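Local coordinates for protein dual function macrocyclase-peptidase POPB (Galerina marginata, PDB 5N4B) that cleaves peptide bonds after prolyl residues and macrocyclises the trimmed precursor peptide in the biosynthesis of the amanitin toxins, at residues 383-388 against 396-401. The protein carries 1 engineered substitution. Sequence-based numbering, arbitrary orientation.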
# COMPACT_ATOMS: atom_id res chain seq x y z
N ASP A 383 -5.99 15.94 -4.57
CA ASP A 383 -4.85 16.20 -5.42
C ASP A 383 -5.14 17.23 -6.49
O ASP A 383 -6.23 17.25 -7.10
CB ASP A 383 -4.37 14.89 -6.06
CG ASP A 383 -3.66 13.98 -5.08
OD1 ASP A 383 -3.24 14.42 -3.96
OD2 ASP A 383 -3.41 12.79 -5.43
N GLU A 384 -4.14 18.06 -6.76
CA GLU A 384 -4.16 19.12 -7.75
C GLU A 384 -2.92 18.97 -8.62
O GLU A 384 -1.82 18.72 -8.11
CB GLU A 384 -4.17 20.48 -7.09
CG GLU A 384 -5.25 20.63 -6.04
CD GLU A 384 -5.27 22.01 -5.38
OE1 GLU A 384 -4.36 22.84 -5.66
OE2 GLU A 384 -6.19 22.28 -4.59
N ILE A 385 -3.07 19.14 -9.93
CA ILE A 385 -1.99 18.89 -10.88
C ILE A 385 -1.58 20.19 -11.54
O ILE A 385 -2.44 20.91 -12.06
CB ILE A 385 -2.41 17.84 -11.92
CG1 ILE A 385 -2.97 16.57 -11.25
CG2 ILE A 385 -1.20 17.50 -12.80
CD1 ILE A 385 -4.44 16.44 -11.39
N TYR A 386 -0.28 20.47 -11.58
CA TYR A 386 0.26 21.70 -12.18
C TYR A 386 1.41 21.37 -13.12
O TYR A 386 2.21 20.49 -12.85
CB TYR A 386 0.75 22.70 -11.11
CG TYR A 386 -0.35 23.15 -10.19
CD1 TYR A 386 -0.65 22.43 -9.05
CD2 TYR A 386 -1.14 24.23 -10.49
CE1 TYR A 386 -1.69 22.83 -8.22
CE2 TYR A 386 -2.13 24.65 -9.67
CZ TYR A 386 -2.42 23.94 -8.54
OH TYR A 386 -3.49 24.35 -7.76
N LEU A 387 1.54 22.19 -14.17
CA LEU A 387 2.67 22.18 -15.08
C LEU A 387 3.55 23.38 -14.76
O LEU A 387 3.04 24.50 -14.62
CB LEU A 387 2.16 22.25 -16.52
CG LEU A 387 3.25 22.23 -17.57
CD1 LEU A 387 3.99 20.90 -17.60
CD2 LEU A 387 2.59 22.51 -18.93
N TYR A 388 4.84 23.14 -14.65
CA TYR A 388 5.87 24.15 -14.39
C TYR A 388 6.88 24.19 -15.53
O TYR A 388 7.22 23.16 -16.12
CB TYR A 388 6.66 23.82 -13.13
CG TYR A 388 5.94 24.10 -11.84
CD1 TYR A 388 4.96 23.24 -11.35
CD2 TYR A 388 6.23 25.23 -11.11
CE1 TYR A 388 4.28 23.53 -10.20
CE2 TYR A 388 5.55 25.51 -9.91
CZ TYR A 388 4.60 24.63 -9.48
OH TYR A 388 3.93 24.94 -8.30
N THR A 396 0.13 26.36 -15.44
CA THR A 396 -1.28 26.06 -15.56
C THR A 396 -1.62 24.94 -14.58
O THR A 396 -0.76 24.13 -14.21
CB THR A 396 -1.66 25.68 -16.99
OG1 THR A 396 -3.08 25.61 -17.12
CG2 THR A 396 -1.09 24.42 -17.41
N ARG A 397 -2.88 24.90 -14.20
CA ARG A 397 -3.47 23.79 -13.47
C ARG A 397 -4.14 22.88 -14.49
O ARG A 397 -4.91 23.36 -15.35
CB ARG A 397 -4.47 24.27 -12.44
CG ARG A 397 -5.06 23.09 -11.62
CD ARG A 397 -5.81 23.55 -10.43
NE ARG A 397 -6.42 22.42 -9.74
CZ ARG A 397 -7.23 22.56 -8.74
NH1 ARG A 397 -7.49 23.77 -8.27
NH2 ARG A 397 -7.80 21.53 -8.22
N LEU A 398 -3.88 21.59 -14.40
CA LEU A 398 -4.47 20.60 -15.30
C LEU A 398 -5.61 19.88 -14.57
O LEU A 398 -5.50 19.60 -13.38
CB LEU A 398 -3.42 19.58 -15.77
CG LEU A 398 -2.27 20.19 -16.55
CD1 LEU A 398 -1.28 19.10 -16.93
CD2 LEU A 398 -2.85 20.90 -17.80
N ALA A 399 -6.69 19.58 -15.29
CA ALA A 399 -7.85 18.91 -14.72
C ALA A 399 -8.34 19.66 -13.47
O ALA A 399 -8.50 19.07 -12.40
CB ALA A 399 -7.56 17.45 -14.39
N PRO A 400 -8.61 20.95 -13.60
CA PRO A 400 -8.93 21.74 -12.42
C PRO A 400 -10.20 21.37 -11.70
O PRO A 400 -10.34 21.76 -10.54
CB PRO A 400 -9.02 23.17 -12.98
CG PRO A 400 -9.36 22.96 -14.37
CD PRO A 400 -8.63 21.76 -14.82
N ASP A 401 -11.12 20.65 -12.33
CA ASP A 401 -12.37 20.26 -11.67
C ASP A 401 -12.32 18.85 -11.09
O ASP A 401 -13.31 18.40 -10.50
CB ASP A 401 -13.53 20.32 -12.67
CG ASP A 401 -13.72 21.69 -13.26
OD1 ASP A 401 -13.76 22.68 -12.49
OD2 ASP A 401 -13.83 21.75 -14.50
O HOH W 1 -7.68 18.70 -8.95
O HOH W 2 -5.86 19.75 -10.73
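The third and fourth strands of a four-stranded antiparallel beta-propeller blade, 382-388 and 394-398, form a hairpin. R397, I385 and T396 bury the most surface. L387 N donates to T396 O nearly along the C=O axis (3.0 Å), and L398 N to I385 O from above the carbonyl plane (2.8 Å). Between these bonds Y386 faces R397 as a non-hydrogen-bonded pair. R397 runs extended, CG anti to the backbone N (chi1 -178°), and crosses Y386 obliquely, its CB 3.6 Å from ring atom CE2. Its guanidinium stacks against the E384 carboxylate, planes 21° apart, E384 CD lying over one face. E384 OE2 is 4.0 Å from R397 NH2 but well out of the guanidinium plane, so any attraction is probably one of charge alone. OE2 instead forms a salt bridge with R379 of the preceding strand, while OE1 accepts from Y386 OH. On the other face I385 CG2 packs on L398 CB, and L387 CB meets T396 CG2; L419 and L421 of the neighbouring blade cover I385. Where the strands part, water 1 links D383 O to R397 NH2, and water 2, in the guanidinium plane, accepts from R397 NE and I385 N and is hydrogen-bonded to L398 O (2.7 Å).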